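Local coordinates for group 1 truncated hemoglobin (Tetrahymena pyriformis, PDB 3AQ9), which binds one heme per subunit, probably binds oxygen at the heme iron and is linked to nitric oxide detoxification, at residues Leu23-Val28 against Asp44-Gln49. The protein carries 1 engineered substitution. Residues are numbered along the deposited sequence; the frame is centred on the assembly and turned at random.
With HEM (protoporphyrin IX containing Fe), chain C.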
loop_
_atom_site.group_PDB
_atom_site.type_symbol
_atom_site.label_atom_id
_atom_site.label_comp_id
_atom_site.label_asym_id
_atom_site.label_seq_id
_atom_site.Cartn_x
_atom_site.Cartn_y
_atom_site.Cartn_z
ATOM N N LEU A 23 9.709 1.819 -3.128
ATOM C CA LEU A 23 9.809 0.981 -4.353
ATOM C C LEU A 23 8.423 0.783 -4.969
ATOM O O LEU A 23 8.199 0.898 -6.201
ATOM C CB LEU A 23 10.411 -0.403 -4.044
ATOM C CG LEU A 23 10.518 -1.369 -5.243
ATOM C CD1 LEU A 23 11.079 -0.662 -6.586
ATOM C CD2 LEU A 23 11.357 -2.668 -4.787
ATOM N N PHE A 24 7.428 0.579 -4.121
ATOM C CA PHE A 24 6.071 0.443 -4.572
ATOM C C PHE A 24 5.659 1.742 -5.247
ATOM O O PHE A 24 5.093 1.692 -6.360
ATOM C CB PHE A 24 5.246 0.199 -3.305
ATOM C CG PHE A 24 3.754 0.497 -3.425
ATOM C CD1 PHE A 24 2.914 -0.390 -4.173
ATOM C CD2 PHE A 24 3.194 1.612 -2.807
ATOM C CE1 PHE A 24 1.536 -0.095 -4.263
ATOM C CE2 PHE A 24 1.788 1.868 -2.875
ATOM C CZ PHE A 24 0.982 1.024 -3.582
ATOM N N TYR A 25 5.965 2.910 -4.670
ATOM C CA TYR A 25 5.612 4.146 -5.463
ATOM C C TYR A 25 6.420 4.275 -6.748
ATOM O O TYR A 25 5.899 4.901 -7.685
ATOM C CB TYR A 25 5.725 5.422 -4.592
ATOM C CG TYR A 25 4.395 5.549 -3.888
ATOM C CD1 TYR A 25 4.276 5.388 -2.509
ATOM C CD2 TYR A 25 3.240 5.759 -4.681
ATOM C CE1 TYR A 25 2.982 5.383 -1.917
ATOM C CE2 TYR A 25 2.045 5.810 -4.112
ATOM C CZ TYR A 25 1.921 5.632 -2.771
ATOM O OH TYR A 25 0.576 5.718 -2.441
ATOM N N LYS A 26 7.690 3.835 -6.824
ATOM C CA LYS A 26 8.360 3.893 -8.118
ATOM C C LYS A 26 7.535 3.098 -9.146
ATOM O O LYS A 26 7.429 3.515 -10.319
ATOM C CB LYS A 26 9.796 3.285 -8.002
ATOM C CG LYS A 26 10.581 3.188 -9.268
ATOM C CD LYS A 26 11.860 2.442 -8.950
ATOM C CE LYS A 26 12.987 2.361 -9.967
ATOM N NZ LYS A 26 12.406 1.954 -11.214
ATOM N N LYS A 27 6.955 1.970 -8.739
ATOM C CA LYS A 27 6.201 1.186 -9.736
ATOM C C LYS A 27 4.874 1.872 -9.982
ATOM O O LYS A 27 4.446 1.974 -11.130
ATOM C CB LYS A 27 5.913 -0.218 -9.151
ATOM C CG LYS A 27 7.292 -0.990 -9.129
ATOM C CD LYS A 27 6.919 -2.449 -8.605
ATOM C CE LYS A 27 8.257 -3.264 -8.390
ATOM N NZ LYS A 27 8.968 -3.524 -9.645
ATOM N N VAL A 28 4.207 2.313 -8.908
ATOM C CA VAL A 28 2.859 2.962 -9.120
ATOM C C VAL A 28 2.992 4.204 -10.015
ATOM O O VAL A 28 2.143 4.416 -10.907
ATOM C CB VAL A 28 2.279 3.347 -7.726
ATOM C CG1 VAL A 28 1.130 4.369 -7.816
ATOM C CG2 VAL A 28 1.795 2.083 -6.960
ATOM N N ASP A 44 6.604 12.772 -0.329
ATOM C CA ASP A 44 7.261 12.509 0.970
ATOM C C ASP A 44 6.185 12.271 2.046
ATOM O O ASP A 44 6.258 11.281 2.835
ATOM C CB ASP A 44 8.154 13.660 1.354
ATOM C CG ASP A 44 9.429 13.704 0.479
ATOM O OD1 ASP A 44 9.797 12.646 -0.169
ATOM O OD2 ASP A 44 10.040 14.786 0.448
ATOM N N HIS A 45 5.191 13.156 2.074
ATOM C CA HIS A 45 4.108 12.981 2.996
ATOM C C HIS A 45 3.387 11.665 2.811
ATOM O O HIS A 45 3.001 10.931 3.766
ATOM C CB HIS A 45 3.064 14.119 2.882
ATOM C CG HIS A 45 2.152 14.161 4.070
ATOM N ND1 HIS A 45 0.816 13.833 4.006
ATOM C CD2 HIS A 45 2.439 14.355 5.388
ATOM C CE1 HIS A 45 0.288 13.934 5.213
ATOM N NE2 HIS A 45 1.245 14.229 6.069
ATOM N N GLN A 46 2.994 11.376 1.564
ATOM C CA GLN A 46 2.277 10.167 1.257
ATOM C C GLN A 46 3.096 8.906 1.626
ATOM O O GLN A 46 2.561 7.915 2.189
ATOM C CB GLN A 46 1.951 10.162 -0.255
ATOM C CG GLN A 46 1.179 8.870 -0.696
ATOM C CD GLN A 46 -0.209 8.814 -0.050
ATOM O OE1 GLN A 46 -0.725 9.869 0.367
ATOM N NE2 GLN A 46 -0.776 7.611 0.029
ATOM N N THR A 47 4.392 8.963 1.324
ATOM C CA THR A 47 5.202 7.796 1.690
ATOM C C THR A 47 5.189 7.585 3.235
ATOM O O THR A 47 5.083 6.448 3.742
ATOM C CB THR A 47 6.688 8.017 1.176
ATOM O OG1 THR A 47 6.617 7.988 -0.254
ATOM C CG2 THR A 47 7.583 6.839 1.616
ATOM N N LYS A 48 5.260 8.669 3.981
ATOM C CA LYS A 48 5.247 8.514 5.420
ATOM C C LYS A 48 3.888 7.994 5.945
ATOM O O LYS A 48 3.814 7.013 6.746
ATOM C CB LYS A 48 5.443 9.855 6.068
ATOM C CG LYS A 48 5.666 9.718 7.609
ATOM C CD LYS A 48 4.412 10.266 8.345
ATOM C CE LYS A 48 4.943 10.724 9.757
ATOM N NZ LYS A 48 4.733 9.513 10.653
ATOM N N GLN A 49 2.787 8.573 5.473
ATOM C CA GLN A 49 1.478 8.082 5.922
ATOM C C GLN A 49 1.265 6.646 5.557
ATOM O O GLN A 49 0.708 5.822 6.305
ATOM C CB GLN A 49 0.352 8.930 5.226
ATOM C CG GLN A 49 0.343 10.346 5.743
ATOM C CD GLN A 49 0.111 10.345 7.283
ATOM O OE1 GLN A 49 -0.908 9.895 7.745
ATOM N NE2 GLN A 49 0.987 10.827 7.998
HETATM C CHA HEM C . -4.253 8.714 0.163
HETATM C CHB HEM C . -4.546 7.106 -4.469
HETATM C CHC HEM C . -5.374 2.640 -2.855
HETATM C CHD HEM C . -3.609 4.067 1.493
HETATM C C1A HEM C . -4.266 8.654 -1.220
HETATM C C2A HEM C . -4.164 9.801 -2.135
HETATM C C3A HEM C . -4.204 9.347 -3.369
HETATM C C4A HEM C . -4.399 7.914 -3.345
HETATM C CMA HEM C . -4.107 10.080 -4.719
HETATM C CAA HEM C . -3.862 11.273 -1.641
HETATM C CBA HEM C . -4.695 12.535 -1.950
HETATM C CGA HEM C . -3.542 13.631 -1.516
HETATM O O1A HEM C . -3.350 13.840 -0.263
HETATM O O2A HEM C . -2.567 13.960 -2.295
HETATM C C1B HEM C . -4.888 5.728 -4.373
HETATM C C2B HEM C . -5.304 4.987 -5.552
HETATM C C3B HEM C . -5.632 3.773 -5.083
HETATM C C4B HEM C . -5.330 3.798 -3.675
HETATM C CMB HEM C . -5.420 5.472 -6.997
HETATM C CAB HEM C . -6.192 2.628 -5.938
HETATM C CBB HEM C . -7.225 2.029 -5.364
HETATM C C1C HEM C . -4.886 2.627 -1.537
HETATM C C2C HEM C . -4.667 1.434 -0.756
HETATM C C3C HEM C . -4.160 1.870 0.414
HETATM C C4C HEM C . -4.047 3.298 0.403
HETATM C CMC HEM C . -4.942 -0.036 -1.280
HETATM C CAC HEM C . -3.663 1.038 1.655
HETATM C CBC HEM C . -3.996 -0.244 1.794
HETATM C C1D HEM C . -3.664 5.466 1.492
HETATM C C2D HEM C . -3.255 6.233 2.639
HETATM C C3D HEM C . -3.474 7.605 2.235
HETATM C C4D HEM C . -3.980 7.527 0.904
HETATM C CMD HEM C . -2.737 5.793 4.016
HETATM C CAD HEM C . -3.187 8.830 3.061
HETATM C CBD HEM C . -4.285 9.246 3.943
HETATM C CGD HEM C . -3.790 10.419 4.819
HETATM O O1D HEM C . -4.409 10.705 5.840
HETATM O O2D HEM C . -2.923 11.246 4.302
HETATM N NA HEM C . -4.417 7.540 -2.032
HETATM N NB HEM C . -4.897 5.066 -3.131
HETATM N NC HEM C . -4.524 3.734 -0.827
HETATM N ND HEM C . -4.064 6.235 0.367
HETATM FE FE HEM C . -4.509 5.657 -1.411
HETATM O O HOH W 1 -2.361 5.376 -1.816
#
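Helix 13-28 comes nearest helix 43-57 at Y25 and T47, whose CA atoms are 8.0 Å apart. The contact is small and buried, and the Y25 side chain points toward helix 43-57. Y25 CD1 lies 4.2 Å from T47 OG1, a hydroxyl already bonded to M43 O. Farther along the ring, Y25 CZ packs 3.9 Å from Q46 CG. The ring also meets F38 edge-to-face. The Q46 chain leaves the helix with CG anti to the backbone N (chi1 179°), then bends at chi2 (66°). This brings the amide over the heme, with Q46 NE2 3.3 Å from HEM C4D. The amide plane is nearly perpendicular to the tyrosine ring (89°). Y25 OH sits 3.4 Å from Q46 NE2; the clear bond of that NE2 goes to E50 OE1, an engineered residue. Y25 OH is also hydrogen-bonded at 3.0 Å to a water, whose O coordinates the ferric HEM FE at 2.2 Å. Replacing Q46 with an alanine is likely to leave E50 without its amide donor and open a gap between the Y25 ring and the porphyrin. Y25 and Q46 lie on the distal side of the heme in this 2/2 globin. Bound oxygen would probably take the water's place, near the Y25 hydroxyl.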